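Local coordinates for protein CrmK (Actinoalloteichus sp. WH1-2216-6, PDB 5I1W) that probably oxidises a small-molecule substrate as an oxygen-dependent flavoenzyme, using an FAD cofactor that is attached covalently to the protein, at residues E91-F96 and R199-S204. Sequence-based numbering, arbitrary orientation.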
loop_
_atom_site.group_PDB
_atom_site.type_symbol
_atom_site.label_atom_id
_atom_site.label_comp_id
_atom_site.label_asym_id
_atom_site.label_seq_id
_atom_site.Cartn_x
_atom_site.Cartn_y
_atom_site.Cartn_z
ATOM N N GLU A 91 4.496 -19.899 20.652
ATOM C CA GLU A 91 5.129 -21.206 20.913
ATOM C C GLU A 91 4.343 -22.080 21.839
ATOM O O GLU A 91 4.382 -23.272 21.711
ATOM C CB GLU A 91 6.514 -21.057 21.524
ATOM C CG GLU A 91 7.598 -20.701 20.527
ATOM C CD GLU A 91 8.981 -21.115 21.011
ATOM O OE1 GLU A 91 9.487 -20.526 21.995
ATOM O OE2 GLU A 91 9.569 -22.042 20.406
ATOM N N GLU A 92 3.629 -21.510 22.782
ATOM C CA GLU A 92 2.801 -22.332 23.647
ATOM C C GLU A 92 1.796 -23.090 22.780
ATOM O O GLU A 92 1.586 -24.275 22.978
ATOM C CB GLU A 92 2.109 -21.487 24.723
ATOM C CG GLU A 92 1.254 -22.300 25.705
ATOM C CD GLU A 92 -0.008 -21.566 26.172
ATOM O OE1 GLU A 92 0.124 -20.641 27.006
ATOM O OE2 GLU A 92 -1.131 -21.918 25.720
ATOM N N ARG A 93 1.198 -22.429 21.791
ATOM C CA ARG A 93 0.188 -23.083 20.949
ATOM C C ARG A 93 0.733 -23.682 19.674
ATOM O O ARG A 93 0.044 -24.426 19.023
ATOM C CB ARG A 93 -0.924 -22.093 20.596
ATOM C CG ARG A 93 -1.903 -21.839 21.722
ATOM C CD ARG A 93 -3.029 -20.935 21.281
ATOM N NE ARG A 93 -3.541 -20.239 22.452
ATOM C CZ ARG A 93 -4.475 -20.717 23.280
ATOM N NH1 ARG A 93 -4.835 -19.990 24.320
ATOM N NH2 ARG A 93 -5.046 -21.916 23.087
ATOM N N GLY A 94 1.948 -23.354 19.263
ATOM C CA GLY A 94 2.435 -23.912 18.002
ATOM C C GLY A 94 1.713 -23.244 16.821
ATOM O O GLY A 94 1.443 -23.886 15.827
ATOM N N ALA A 95 1.408 -21.950 16.922
ATOM C CA ALA A 95 0.607 -21.310 15.877
ATOM C C ALA A 95 0.924 -19.851 15.824
ATOM O O ALA A 95 1.391 -19.282 16.808
ATOM C CB ALA A 95 -0.885 -21.529 16.149
ATOM N N PHE A 96 0.704 -19.268 14.648
ATOM C CA PHE A 96 0.900 -17.847 14.426
ATOM C C PHE A 96 -0.303 -17.087 14.941
ATOM O O PHE A 96 -1.415 -17.417 14.628
ATOM C CB PHE A 96 1.083 -17.580 12.939
ATOM C CG PHE A 96 2.339 -18.154 12.405
ATOM C CD1 PHE A 96 3.503 -17.473 12.517
ATOM C CD2 PHE A 96 2.351 -19.417 11.837
ATOM C CE1 PHE A 96 4.679 -18.040 12.044
ATOM C CE2 PHE A 96 3.495 -19.972 11.347
ATOM C CZ PHE A 96 4.660 -19.283 11.437
ATOM N N ARG A 199 -8.022 -11.880 18.395
ATOM C CA ARG A 199 -6.944 -12.493 17.707
ATOM C C ARG A 199 -7.316 -13.884 17.210
ATOM O O ARG A 199 -8.263 -14.485 17.661
ATOM C CB ARG A 199 -5.738 -12.566 18.574
ATOM C CG ARG A 199 -5.810 -13.578 19.693
ATOM C CD ARG A 199 -4.788 -13.220 20.796
ATOM N NE ARG A 199 -5.166 -12.009 21.501
ATOM C CZ ARG A 199 -4.467 -10.873 21.536
ATOM N NH1 ARG A 199 -3.294 -10.776 20.922
ATOM N NH2 ARG A 199 -4.946 -9.819 22.202
ATOM N N TYR A 200 -6.600 -14.314 16.192
ATOM C CA TYR A 200 -6.763 -15.599 15.606
ATOM C C TYR A 200 -5.409 -16.276 15.729
ATOM O O TYR A 200 -4.401 -15.610 15.742
ATOM C CB TYR A 200 -6.950 -15.461 14.097
ATOM C CG TYR A 200 -8.160 -14.788 13.585
ATOM C CD1 TYR A 200 -9.308 -15.502 13.381
ATOM C CD2 TYR A 200 -8.142 -13.458 13.213
ATOM C CE1 TYR A 200 -10.452 -14.912 12.861
ATOM C CE2 TYR A 200 -9.278 -12.844 12.686
ATOM C CZ TYR A 200 -10.419 -13.585 12.500
ATOM O OH TYR A 200 -11.543 -13.042 11.944
ATOM N N TRP A 201 -5.393 -17.595 15.690
ATOM C CA TRP A 201 -4.215 -18.379 15.686
ATOM C C TRP A 201 -4.341 -19.246 14.463
ATOM O O TRP A 201 -5.364 -19.878 14.301
ATOM C CB TRP A 201 -4.148 -19.272 16.913
ATOM C CG TRP A 201 -3.661 -18.570 18.130
ATOM C CD1 TRP A 201 -2.389 -18.365 18.450
ATOM C CD2 TRP A 201 -4.438 -17.968 19.182
ATOM N NE1 TRP A 201 -2.289 -17.691 19.616
ATOM C CE2 TRP A 201 -3.541 -17.440 20.098
ATOM C CE3 TRP A 201 -5.799 -17.848 19.438
ATOM C CZ2 TRP A 201 -3.951 -16.783 21.271
ATOM C CZ3 TRP A 201 -6.202 -17.228 20.606
ATOM C CH2 TRP A 201 -5.281 -16.705 21.509
ATOM N N LEU A 202 -3.268 -19.340 13.671
ATOM C CA LEU A 202 -3.261 -20.040 12.401
ATOM C C LEU A 202 -2.202 -21.112 12.367
ATOM O O LEU A 202 -1.058 -20.864 12.722
ATOM C CB LEU A 202 -2.957 -19.083 11.263
ATOM C CG LEU A 202 -3.912 -17.900 11.254
ATOM C CD1 LEU A 202 -3.417 -16.769 10.367
ATOM C CD2 LEU A 202 -5.266 -18.341 10.795
ATOM N N ARG A 203 -2.580 -22.274 11.842
ATOM C CA ARG A 203 -1.715 -23.413 11.825
ATOM C C ARG A 203 -2.300 -24.455 10.935
ATOM O O ARG A 203 -3.508 -24.631 10.954
ATOM C CB ARG A 203 -1.686 -23.964 13.205
ATOM C CG ARG A 203 -0.924 -25.214 13.349
ATOM C CD ARG A 203 -1.093 -25.611 14.794
ATOM N NE ARG A 203 0.093 -26.315 15.127
ATOM C CZ ARG A 203 0.234 -27.611 14.990
ATOM N NH1 ARG A 203 -0.790 -28.353 14.563
ATOM N NH2 ARG A 203 1.409 -28.161 15.286
ATOM N N SER A 204 -1.481 -25.135 10.147
ATOM C CA SER A 204 -1.991 -26.271 9.352
ATOM C C SER A 204 -2.463 -27.402 10.257
ATOM O O SER A 204 -1.810 -27.718 11.196
ATOM C CB SER A 204 -0.929 -26.834 8.400
ATOM O OG SER A 204 -0.473 -25.843 7.509
#
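Arg93 lies across one face of the Trp201 indole, showing how an arginine can use both its aliphatic chain and its charge on one aromatic surface: its CD stands 3.7 Å from the centroid of the five-membered ring as a CH-pi contact, and its CZ, 4.5 Å from the centroid of the six-membered ring, adds a cation-pi interaction. The guanidinium is tilted 49° from the indole plane, so the pair is not a flat stack. On the opposite face of the indole rests CG of Arg199. The side chains of Phe96 and Leu202 share the other face of the sheet, their backbones an antiparallel hydrogen-bonded pair, with Phe96 N 3.1 Å from Leu202 O and Leu202 N 2.8 Å from Phe96 O. Arg203 extends its chain with CG anti to the backbone N (chi1 175°), which carries NE to within 2.9 Å of Gly94 O; this oxygen lies in the guanidinium plane, but the bond is bent (141° at the hydrogen). Further out, Asp90 OD2 accepts a hydrogen bond from Trp201 NE1, helping to fix the indole's rotation. Replacing Trp201 by an alanine would probably leave the Arg93 chain without its aromatic platform and Asp90 without this donor. Gly94, at positive phi, and Ala95 lie opposite Asp90 as the G1 beta bulge of the 87-90/95-99 hairpin, whose second strand pairs with 196-202 in a five-stranded antiparallel sheet of the FAD-binding fold.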